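Local coordinates for protein 4-aminobutyrate transaminase (Acinetobacter baumannii, PDB 6WOP) that transfers the amino group of 4-aminobutyrate to 2-oxoglutarate as a pyridoxal-phosphate-dependent class-III aminotransferase, probably helping the bacterium use 4-aminobutyrate, at residues 210-215 with 241-246; 380-385 with 390-395; 207-210 with 216-219; 113-118 with 264-269. All blocks are in the same frame, centred on the assembly; numbering follows the deposited sequence. Where two conformers were deposited one is given.

Contact 1: residues 210-215 with 241-246; sequences QGEGGF and EVQSGF
Gln243 reaches across to Glu212 and Gly211 with a nearly straight side chain. CG stands anti to the backbone N (chi1 -163°) and the chain stays extended beyond it, which carries the amide to the 210-215 loop, crossing Glu212 at about a right angle. There NE2 donates to Glu212 OE2 at 2.9 Å, meeting the carboxylate on its anti side and somewhat out of its plane; carboxylate and amide planes are 56° apart. Glu212 was modelled in two conformers, so the bond, seen in the one described here, is less certain. In that conformer the chain folds at chi2 (-60°), bringing OE2 back towards the glutamine. The two loops follow strands 209-210 and 236-240, the latter in the seven-stranded sheet of the fold-type I aminotransferase large domain. Glu212 OE1 is salt-bridged to Arg392, a pairing that resembles the glutamate–arginine gate of related 4-aminobutyrate aminotransferases and may likewise adapt the active site to its two substrates. Gln243 OE1 takes a weak hydrogen bond from Arg392 NH1 and lies in the plane of the Phe215 ring at its edge, 3.6 Å from CE1, and 3.9 Å from Gly211 CA. Met356 of strand 356-361 packs against Phe215 and Gln243.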
loop_
_atom_site.group_PDB
_atom_site.type_symbol
_atom_site.label_atom_id
_atom_site.label_comp_id
_atom_site.label_asym_id
_atom_site.label_seq_id
_atom_site.Cartn_x
_atom_site.Cartn_y
_atom_site.Cartn_z
ATOM N N GLN A 210 7.789 -14.689 22.841
ATOM C CA GLN A 210 6.838 -14.914 21.739
ATOM C C GLN A 210 5.861 -16.001 22.148
ATOM O O GLN A 210 6.264 -17.002 22.728
ATOM C CB GLN A 210 7.532 -15.370 20.461
ATOM C CG GLN A 210 8.382 -14.310 19.865
ATOM C CD GLN A 210 8.861 -14.718 18.486
ATOM O OE1 GLN A 210 9.421 -15.857 18.287
ATOM N NE2 GLN A 210 8.700 -13.807 17.531
ATOM N N GLY A 211 4.583 -15.789 21.845
ATOM C CA GLY A 211 3.507 -16.643 22.362
ATOM C C GLY A 211 3.199 -17.779 21.394
ATOM O O GLY A 211 3.747 -18.877 21.488
ATOM N N GLU A 212 2.318 -17.510 20.438
ATOM C CA GLU A 212 2.043 -18.498 19.405
ATOM C C GLU A 212 3.322 -18.965 18.721
ATOM O O GLU A 212 3.375 -20.093 18.234
ATOM C CB GLU A 212 1.068 -17.906 18.381
ATOM C CG GLU A 212 -0.149 -17.196 19.001
ATOM C CD GLU A 212 -1.049 -18.099 19.894
ATOM O OE1 GLU A 212 -1.377 -19.241 19.491
ATOM O OE2 GLU A 212 -1.443 -17.637 20.981
ATOM N N GLY A 213 4.365 -18.115 18.683
ATOM C CA GLY A 213 5.612 -18.441 18.045
ATOM C C GLY A 213 6.465 -19.477 18.729
ATOM O O GLY A 213 7.458 -19.891 18.131
ATOM N N GLY A 214 6.129 -19.904 19.952
ATOM C CA GLY A 214 6.768 -21.077 20.553
ATOM C C GLY A 214 7.357 -20.862 21.938
ATOM O O GLY A 214 8.171 -21.671 22.386
ATOM N N PHE A 215 6.949 -19.771 22.612
ATOM C CA PHE A 215 7.490 -19.396 23.907
ATOM C C PHE A 215 9.000 -19.239 23.836
ATOM O O PHE A 215 9.744 -19.954 24.489
ATOM C CB PHE A 215 7.106 -20.422 24.999
ATOM C CG PHE A 215 5.671 -20.280 25.510
ATOM C CD1 PHE A 215 4.717 -19.686 24.770
ATOM C CD2 PHE A 215 5.303 -20.820 26.760
ATOM C CE1 PHE A 215 3.418 -19.549 25.211
ATOM C CE2 PHE A 215 3.981 -20.693 27.200
ATOM C CZ PHE A 215 3.048 -20.052 26.409
ATOM N N GLU A 241 2.738 -7.441 25.355
ATOM C CA GLU A 241 2.507 -8.343 26.467
ATOM C C GLU A 241 1.065 -8.842 26.528
ATOM O O GLU A 241 0.553 -9.169 27.608
ATOM C CB GLU A 241 2.879 -7.640 27.763
ATOM C CG GLU A 241 4.358 -7.306 27.802
ATOM C CD GLU A 241 5.035 -7.797 29.019
ATOM O OE1 GLU A 241 4.665 -8.868 29.571
ATOM O OE2 GLU A 241 5.999 -7.091 29.427
ATOM N N VAL A 242 0.390 -8.937 25.372
ATOM C CA VAL A 242 -0.974 -9.475 25.394
ATOM C C VAL A 242 -0.993 -10.875 26.001
ATOM O O VAL A 242 -1.847 -11.179 26.849
ATOM C CB VAL A 242 -1.551 -9.460 23.969
ATOM C CG1 VAL A 242 -2.746 -10.371 23.928
ATOM C CG2 VAL A 242 -1.898 -8.043 23.602
ATOM N N GLN A 243 -0.013 -11.727 25.652
ATOM C CA GLN A 243 0.063 -13.094 26.212
ATOM C C GLN A 243 0.973 -13.230 27.433
ATOM O O GLN A 243 0.683 -14.038 28.327
ATOM C CB GLN A 243 0.510 -14.089 25.119
ATOM C CG GLN A 243 0.226 -15.568 25.486
ATOM C CD GLN A 243 0.123 -16.526 24.307
ATOM O OE1 GLN A 243 0.436 -17.720 24.458
ATOM N NE2 GLN A 243 -0.318 -16.027 23.135
ATOM N N SER A 244 2.042 -12.451 27.550
ATOM C CA SER A 244 3.057 -12.549 28.618
ATOM C C SER A 244 2.677 -11.844 29.917
ATOM O O SER A 244 3.403 -11.989 30.905
ATOM C CB SER A 244 4.371 -11.937 28.130
ATOM O OG SER A 244 4.136 -10.622 27.668
ATOM N N GLY A 245 1.661 -10.965 29.884
ATOM C CA GLY A 245 1.365 -10.047 30.977
ATOM C C GLY A 245 0.582 -10.691 32.107
ATOM O O GLY A 245 0.209 -11.869 32.057
ATOM N N PHE A 246 0.379 -9.892 33.164
ATOM C CA PHE A 246 -0.424 -10.275 34.334
ATOM C C PHE A 246 0.022 -11.608 34.934
ATOM O O PHE A 246 -0.767 -12.552 35.107
ATOM C CB PHE A 246 -1.908 -10.223 33.955
ATOM C CG PHE A 246 -2.265 -8.846 33.685
ATOM C CD1 PHE A 246 -2.504 -8.022 34.745
ATOM C CD2 PHE A 246 -2.078 -8.315 32.430
ATOM C CE1 PHE A 246 -2.687 -6.688 34.592
ATOM C CE2 PHE A 246 -2.237 -6.957 32.238
ATOM C CZ PHE A 246 -2.574 -6.152 33.331
#

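Contact 2: residues 380-385 with 390-395; sequences LLLTCG and VIRFLY
Leu382, Thr383 and Cys384 run against Val390, Ile391 and Arg392 as the two arms of a beta hairpin, with short strand axes 4.5 Å apart at closest and 126° between their directions. Thr383 and Ile391 form a non-hydrogen-bonded pair, Cys384 and Val390 a hydrogen-bonded one whose two bonds are both weak. Arg392 N donates to Leu382 O at 3.0 Å, while a water accepts from Leu382 N and donates to Arg392 O, bridging the strands where they part. On the face carrying Leu382, Cys384, Val390 and Arg392, the arginine leaves the backbone with CG between N and the carbonyl carbon (chi1 56°) and then runs extended, which lays its stem over Cys384: SG lies 3.7 Å from Arg392 CG. NE makes a weak bond to Thr383 O at the guanidinium edge, NH2 carries the salt bridge to Glu212, and Leu382 CD1 sits over one guanidinium face. That methyl also meets Leu394 CD1 at 4.0 Å. Further along, Leu381 lies side by side with Phe393, CD2 to CE1 3.9 Å. The hairpin occupies the middle of a seven-stranded mixed sheet, between strands 43-46 and 356-361. Helix 364-376 packs on Leu381, Thr383 and Ile391; Leu382 touches Val81 of the second subunit, and Leu332 of helix 321-342 meets Phe393.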
loop_
_atom_site.group_PDB
_atom_site.type_symbol
_atom_site.label_atom_id
_atom_site.label_comp_id
_atom_site.label_asym_id
_atom_site.label_seq_id
_atom_site.Cartn_x
_atom_site.Cartn_y
_atom_site.Cartn_z
ATOM N N LEU A 380 -6.272 -30.918 29.235
ATOM C CA LEU A 380 -6.396 -30.086 28.047
ATOM C C LEU A 380 -5.072 -29.391 27.803
ATOM O O LEU A 380 -4.689 -28.524 28.596
ATOM C CB LEU A 380 -7.507 -29.048 28.256
ATOM C CG LEU A 380 -7.686 -27.955 27.174
ATOM C CD1 LEU A 380 -7.963 -28.584 25.817
ATOM C CD2 LEU A 380 -8.838 -27.015 27.521
ATOM N N LEU A 381 -4.423 -29.699 26.661
ATOM C CA LEU A 381 -3.110 -29.180 26.282
ATOM C C LEU A 381 -3.175 -28.426 24.968
ATOM O O LEU A 381 -3.861 -28.870 24.040
ATOM C CB LEU A 381 -2.080 -30.339 26.090
ATOM C CG LEU A 381 -1.668 -31.138 27.340
ATOM C CD1 LEU A 381 -0.665 -32.307 27.019
ATOM C CD2 LEU A 381 -1.083 -30.131 28.331
ATOM N N LEU A 382 -2.415 -27.322 24.868
ATOM C CA LEU A 382 -2.272 -26.580 23.614
ATOM C C LEU A 382 -0.914 -26.792 22.946
ATOM O O LEU A 382 0.113 -26.891 23.626
ATOM C CB LEU A 382 -2.434 -25.089 23.847
ATOM C CG LEU A 382 -3.715 -24.623 24.561
ATOM C CD1 LEU A 382 -3.539 -23.152 24.862
ATOM C CD2 LEU A 382 -4.939 -24.881 23.683
ATOM N N THR A 383 -0.909 -26.749 21.607
ATOM C CA THR A 383 0.341 -26.722 20.839
ATOM C C THR A 383 0.592 -25.343 20.218
ATOM O O THR A 383 -0.233 -24.428 20.279
ATOM C CB THR A 383 0.361 -27.785 19.739
ATOM O OG1 THR A 383 -0.729 -27.562 18.827
ATOM C CG2 THR A 383 0.311 -29.214 20.353
ATOM N N CYS A 384 1.772 -25.168 19.645
ATOM C CA CYS A 384 2.172 -23.878 19.127
ATOM C C CYS A 384 3.301 -24.148 18.166
ATOM O O CYS A 384 3.568 -25.310 17.826
ATOM C CB CYS A 384 2.653 -22.931 20.224
ATOM S SG CYS A 384 3.696 -23.691 21.532
ATOM N N GLY A 385 3.843 -23.046 17.647
ATOM C CA GLY A 385 5.123 -23.123 16.961
ATOM C C GLY A 385 4.935 -23.182 15.468
ATOM O O GLY A 385 3.913 -23.667 14.959
ATOM N N VAL A 390 5.448 -27.786 19.359
ATOM C CA VAL A 390 5.689 -27.246 20.690
ATOM C C VAL A 390 4.420 -27.375 21.506
ATOM O O VAL A 390 3.352 -26.949 21.063
ATOM C CB VAL A 390 6.130 -25.781 20.614
ATOM C CG1 VAL A 390 6.477 -25.339 22.033
ATOM C CG2 VAL A 390 7.372 -25.641 19.590
ATOM N N ILE A 391 4.521 -27.931 22.706
ATOM C CA ILE A 391 3.403 -27.902 23.662
ATOM C C ILE A 391 3.667 -26.768 24.624
ATOM O O ILE A 391 4.731 -26.723 25.246
ATOM C CB ILE A 391 3.285 -29.230 24.421
ATOM C CG1 ILE A 391 3.004 -30.374 23.454
ATOM C CG2 ILE A 391 2.238 -29.133 25.598
ATOM C CD1 ILE A 391 3.277 -31.724 24.080
ATOM N N ARG A 392 2.718 -25.849 24.764
ATOM C CA ARG A 392 2.922 -24.707 25.642
ATOM C C ARG A 392 1.983 -24.859 26.815
ATOM O O ARG A 392 0.920 -25.469 26.680
ATOM C CB ARG A 392 2.638 -23.378 24.913
ATOM C CG ARG A 392 1.216 -23.355 24.324
ATOM C CD ARG A 392 0.939 -21.981 23.727
ATOM N NE ARG A 392 -0.077 -22.031 22.675
ATOM C CZ ARG A 392 -0.671 -20.967 22.152
ATOM N NH1 ARG A 392 -0.382 -19.763 22.607
ATOM N NH2 ARG A 392 -1.564 -21.111 21.179
ATOM N N PHE A 393 2.387 -24.356 27.986
ATOM C CA PHE A 393 1.616 -24.567 29.220
ATOM C C PHE A 393 1.096 -23.241 29.743
ATOM O O PHE A 393 1.885 -22.334 30.053
ATOM C CB PHE A 393 2.491 -25.274 30.261
ATOM C CG PHE A 393 2.950 -26.606 29.799
ATOM C CD1 PHE A 393 2.135 -27.721 29.990
ATOM C CD2 PHE A 393 4.153 -26.740 29.106
ATOM C CE1 PHE A 393 2.506 -28.981 29.510
ATOM C CE2 PHE A 393 4.536 -27.988 28.604
ATOM C CZ PHE A 393 3.694 -29.111 28.817
ATOM N N LEU A 394 -0.235 -23.128 29.839
ATOM C CA LEU A 394 -0.935 -21.908 30.231
ATOM C C LEU A 394 -1.981 -22.153 31.310
ATOM O O LEU A 394 -3.056 -21.490 31.326
ATOM C CB LEU A 394 -1.596 -21.297 29.002
ATOM C CG LEU A 394 -0.525 -20.728 28.081
ATOM C CD1 LEU A 394 -1.170 -20.407 26.653
ATOM C CD2 LEU A 394 0.062 -19.490 28.730
ATOM N N TYR A 395 -1.709 -23.127 32.218
ATOM C CA TYR A 395 -2.602 -23.429 33.333
ATOM C C TYR A 395 -2.860 -22.172 34.139
ATOM O O TYR A 395 -1.954 -21.341 34.251
ATOM C CB TYR A 395 -1.933 -24.458 34.228
ATOM C CG TYR A 395 -0.442 -24.125 34.481
ATOM C CD1 TYR A 395 -0.047 -23.282 35.515
ATOM C CD2 TYR A 395 0.553 -24.683 33.687
ATOM C CE1 TYR A 395 1.350 -22.992 35.733
ATOM C CE2 TYR A 395 1.889 -24.416 33.875
ATOM C CZ TYR A 395 2.287 -23.595 34.903
ATOM O OH TYR A 395 3.619 -23.371 35.046
HETATM O O HOH W 1 -1.149 -26.763 27.265
#

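Contact 3: residues 207-210 with 216-219; sequences EPVQ and NVVP
The side-chain amides of Gln210 and Asn216 meet at their edges, with planes 48° apart. Asn216 ND2 lies in the carbonyl plane of Gln210 and uses a lone pair of OE1, 2.9 Å away and nearly straight (N-H...O 160°); OE1 in turn lies close to the plane of the asparagine amide. The glutamine chain, extended beyond CG, brings OE1 to the asparagine amide. Tyr172 packs against the Gln210 side chain, and Arg351 of strand 347-353 against Asn216. Behind the amides the backbone forms a short, loosely bonded two-stranded hairpin: Gln210 N donates to Asn216 O at 2.9 Å, and Val218 N to Pro208 O at 3.0 Å, nearly along the C=O axis. Val209 and Val217 pair on the other face, side by side and pointing the same way, CG1 to CG2 4.0 Å, with Leu353 beside both. Val218 CG1 covers Pro208 O at 3.4 Å. Since Gln210 NE2 donates to Gly136 O, the glutamine amide is held at both OE1 and NE2, which fixes its rotation. Asn216 ND2 has two acceptors, the second, Gly213 O, bound weakly, so these three buried polar atoms are satisfied at the root of the hairpin loop.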
loop_
_atom_site.group_PDB
_atom_site.type_symbol
_atom_site.label_atom_id
_atom_site.label_comp_id
_atom_site.label_asym_id
_atom_site.label_seq_id
_atom_site.Cartn_x
_atom_site.Cartn_y
_atom_site.Cartn_z
ATOM N N GLU A 207 7.222 -9.292 21.051
ATOM C CA GLU A 207 6.815 -9.965 22.289
ATOM C C GLU A 207 8.057 -10.273 23.109
ATOM O O GLU A 207 8.957 -10.965 22.600
ATOM C CB GLU A 207 6.089 -11.258 21.930
ATOM C CG GLU A 207 4.760 -11.072 21.191
ATOM C CD GLU A 207 4.399 -12.313 20.413
ATOM O OE1 GLU A 207 4.794 -12.392 19.198
ATOM O OE2 GLU A 207 3.745 -13.204 21.033
ATOM N N PRO A 208 8.164 -9.799 24.369
ATOM C CA PRO A 208 9.296 -10.240 25.213
ATOM C C PRO A 208 9.348 -11.751 25.359
ATOM O O PRO A 208 10.431 -12.300 25.569
ATOM C CB PRO A 208 9.047 -9.591 26.589
ATOM C CG PRO A 208 7.936 -8.611 26.425
ATOM C CD PRO A 208 7.213 -8.903 25.076
ATOM N N VAL A 209 8.224 -12.462 25.262
ATOM C CA VAL A 209 8.223 -13.921 25.153
ATOM C C VAL A 209 7.276 -14.249 23.994
ATOM O O VAL A 209 6.060 -14.099 24.137
ATOM C CB VAL A 209 7.735 -14.626 26.446
ATOM C CG1 VAL A 209 7.928 -16.094 26.265
ATOM C CG2 VAL A 209 8.511 -14.157 27.739
ATOM N N GLN A 210 7.789 -14.689 22.841
ATOM C CA GLN A 210 6.838 -14.914 21.739
ATOM C C GLN A 210 5.861 -16.001 22.148
ATOM O O GLN A 210 6.264 -17.002 22.728
ATOM C CB GLN A 210 7.532 -15.370 20.461
ATOM C CG GLN A 210 8.382 -14.310 19.865
ATOM C CD GLN A 210 8.861 -14.718 18.486
ATOM O OE1 GLN A 210 9.421 -15.857 18.287
ATOM N NE2 GLN A 210 8.700 -13.807 17.531
ATOM N N ASN A 216 9.424 -18.275 23.029
ATOM C CA ASN A 216 10.806 -17.869 22.887
ATOM C C ASN A 216 11.062 -16.644 23.759
ATOM O O ASN A 216 10.494 -15.571 23.482
ATOM C CB ASN A 216 11.038 -17.521 21.405
ATOM C CG ASN A 216 10.662 -18.705 20.511
ATOM O OD1 ASN A 216 11.031 -19.840 20.825
ATOM N ND2 ASN A 216 9.881 -18.465 19.465
ATOM N N VAL A 217 11.997 -16.768 24.715
ATOM C CA VAL A 217 12.260 -15.699 25.690
ATOM C C VAL A 217 13.355 -14.801 25.125
ATOM O O VAL A 217 14.407 -15.296 24.726
ATOM C CB VAL A 217 12.668 -16.278 27.062
ATOM C CG1 VAL A 217 13.054 -15.170 27.981
ATOM C CG2 VAL A 217 11.504 -17.040 27.652
ATOM N N VAL A 218 13.102 -13.494 25.074
ATOM C CA VAL A 218 14.073 -12.575 24.432
ATOM C C VAL A 218 15.314 -12.471 25.307
ATOM O O VAL A 218 15.192 -12.314 26.527
ATOM C CB VAL A 218 13.450 -11.191 24.183
ATOM C CG1 VAL A 218 13.206 -10.376 25.462
ATOM C CG2 VAL A 218 14.356 -10.370 23.236
ATOM N N PRO A 219 16.518 -12.589 24.755
ATOM C CA PRO A 219 17.703 -12.341 25.579
ATOM C C PRO A 219 17.792 -10.874 25.980
ATOM O O PRO A 219 17.479 -9.986 25.182
ATOM C CB PRO A 219 18.870 -12.751 24.663
ATOM C CG PRO A 219 18.278 -13.720 23.680
ATOM C CD PRO A 219 16.842 -13.217 23.453
#

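Contact 4: residues 113-118 with 264-269; sequences AEAVEN and LITMAK
Thr266 of strand 264-267 packs against Ala115 of helix 112-127. Its CB rests on Ala115 CB at 4.0 Å. From there the two branches part: CG2, anti to the carbonyl carbon, goes to the helix backbone and sits 3.5 Å from Ala115 O. OG1 takes the position between the backbone N and the carbonyl carbon (chi1 57°), passing Val116 CG2 at 4.1 Å and hydrogen-bonding to Asp240 OD1 at the end of the neighbouring strand 236-240. Thus the methyl faces the helix while the hydroxyl is spent within the sheet side of the contact. Ala115 CB also touches Met267 O, at 3.8 Å, so one small methyl packs over two successive strand residues and the helix can lie close. The helix runs nearly antiparallel to the strand (165°), their short axes 7.5 Å apart at closest, as a layer against the large-domain sheet. There strand 264-267 lies between 236-240 and 278-283; helix 144-149 packs on Val116, and Glu117 bonds to Phe144 of the second subunit.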
loop_
_atom_site.group_PDB
_atom_site.type_symbol
_atom_site.label_atom_id
_atom_site.label_comp_id
_atom_site.label_asym_id
_atom_site.label_seq_id
_atom_site.Cartn_x
_atom_site.Cartn_y
_atom_site.Cartn_z
ATOM N N ALA A 113 -5.752 -7.393 19.634
ATOM C CA ALA A 113 -5.374 -6.757 18.347
ATOM C C ALA A 113 -5.581 -5.245 18.393
ATOM O O ALA A 113 -4.763 -4.467 17.855
ATOM C CB ALA A 113 -6.203 -7.364 17.199
ATOM N N GLU A 114 -6.694 -4.793 19.011
ATOM C CA GLU A 114 -6.911 -3.349 19.170
ATOM C C GLU A 114 -5.811 -2.717 19.975
ATOM O O GLU A 114 -5.390 -1.598 19.691
ATOM C CB GLU A 114 -8.258 -3.058 19.869
ATOM C CG GLU A 114 -9.347 -2.726 19.016
ATOM C CD GLU A 114 -10.642 -2.570 19.781
ATOM O OE1 GLU A 114 -10.751 -3.072 20.876
ATOM O OE2 GLU A 114 -11.552 -1.940 19.268
ATOM N N ALA A 115 -5.389 -3.360 21.062
ATOM C CA ALA A 115 -4.282 -2.771 21.836
ATOM C C ALA A 115 -3.026 -2.619 20.970
ATOM O O ALA A 115 -2.394 -1.543 20.941
ATOM C CB ALA A 115 -3.971 -3.640 23.050
ATOM N N VAL A 116 -2.674 -3.677 20.234
ATOM C CA VAL A 116 -1.505 -3.596 19.327
ATOM C C VAL A 116 -1.733 -2.518 18.270
ATOM O O VAL A 116 -0.846 -1.699 17.978
ATOM C CB VAL A 116 -1.218 -4.967 18.673
ATOM C CG1 VAL A 116 0.033 -4.814 17.700
ATOM C CG2 VAL A 116 -0.819 -6.007 19.728
ATOM N N GLU A 117 -2.928 -2.511 17.675
ATOM C CA GLU A 117 -3.195 -1.575 16.574
ATOM C C GLU A 117 -3.170 -0.132 17.076
ATOM O O GLU A 117 -2.638 0.765 16.392
ATOM C CB GLU A 117 -4.527 -1.923 15.929
ATOM C CG GLU A 117 -4.662 -1.385 14.517
ATOM C CD GLU A 117 -5.359 -2.348 13.527
ATOM O OE1 GLU A 117 -5.822 -3.451 13.911
ATOM O OE2 GLU A 117 -5.506 -1.982 12.325
ATOM N N ASN A 118 -3.703 0.109 18.295
ATOM C CA ASN A 118 -3.610 1.454 18.857
ATOM C C ASN A 118 -2.201 1.804 19.291
ATOM O O ASN A 118 -1.816 2.964 19.195
ATOM C CB ASN A 118 -4.606 1.610 20.008
ATOM C CG ASN A 118 -5.993 1.889 19.487
ATOM O OD1 ASN A 118 -6.250 2.990 19.089
ATOM N ND2 ASN A 118 -6.891 0.877 19.470
ATOM N N LEU A 264 6.070 1.872 24.898
ATOM C CA LEU A 264 4.668 1.461 24.908
ATOM C C LEU A 264 4.563 -0.021 25.257
ATOM O O LEU A 264 5.393 -0.836 24.815
ATOM C CB LEU A 264 4.004 1.689 23.531
ATOM C CG LEU A 264 4.009 3.130 23.060
ATOM C CD1 LEU A 264 3.760 3.295 21.552
ATOM C CD2 LEU A 264 2.833 3.867 23.815
ATOM N N ILE A 265 3.531 -0.397 26.025
ATOM C CA ILE A 265 3.298 -1.805 26.348
ATOM C C ILE A 265 1.845 -2.136 26.061
ATOM O O ILE A 265 0.948 -1.394 26.486
ATOM C CB ILE A 265 3.646 -2.119 27.812
ATOM C CG1 ILE A 265 5.116 -1.832 28.081
ATOM C CG2 ILE A 265 3.320 -3.567 28.121
ATOM C CD1 ILE A 265 5.509 -1.935 29.568
ATOM N N THR A 266 1.591 -3.276 25.397
ATOM C CA THR A 266 0.203 -3.637 25.170
ATOM C C THR A 266 -0.205 -4.743 26.138
ATOM O O THR A 266 0.626 -5.565 26.543
ATOM C CB THR A 266 -0.019 -4.115 23.728
ATOM O OG1 THR A 266 0.848 -5.214 23.431
ATOM C CG2 THR A 266 0.274 -2.986 22.743
ATOM N N MET A 267 -1.503 -4.796 26.451
ATOM C CA MET A 267 -2.052 -5.743 27.430
ATOM C C MET A 267 -3.393 -6.235 26.947
ATOM O O MET A 267 -4.168 -5.474 26.366
ATOM C CB MET A 267 -2.310 -5.069 28.806
ATOM C CG MET A 267 -1.106 -4.348 29.367
ATOM S SD MET A 267 -1.603 -3.221 30.681
ATOM C CE MET A 267 -2.247 -1.788 29.768
ATOM N N ALA A 268 -3.710 -7.485 27.282
ATOM C CA ALA A 268 -5.080 -7.973 27.123
ATOM C C ALA A 268 -5.194 -9.301 27.862
ATOM O O ALA A 268 -4.515 -9.480 28.880
ATOM C CB ALA A 268 -5.450 -8.137 25.647
ATOM N N LYS A 269 -6.002 -10.234 27.330
ATOM C CA LYS A 269 -6.126 -11.593 27.844
ATOM C C LYS A 269 -6.285 -11.584 29.365
ATOM O O LYS A 269 -7.360 -11.246 29.863
ATOM C CB LYS A 269 -4.933 -12.440 27.375
ATOM C CG LYS A 269 -5.039 -12.798 25.832
ATOM C CD LYS A 269 -3.931 -13.737 25.435
ATOM C CE LYS A 269 -3.999 -14.112 23.942
ATOM N NZ LYS A 269 -4.516 -15.437 23.787
#

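Overall arrangement
Contacts 3 and 1 share Gln210: the hairpin of contact 3 holds the loop that contact 1 uses, their centres 8 Å apart. Contact 1 lies about 12 Å from both contact 2 and contact 4 and touches each, whereas contacts 2 and 4 are 22 Å apart between centres and do not meet. Contact 4 belongs to the large-domain sheet of strands 104-109 to 167-170, contact 2 to the smaller domain's sheet of strands 28-32 to 347-353. Along the chain, contacts 3 and 1 fall between the two halves of contact 4, and contact 2 comes last. Contact 1 thus connects the two sheets, 210-215 meeting contact 2 and 241-246 meeting contact 4, consistent with an active site between the domains.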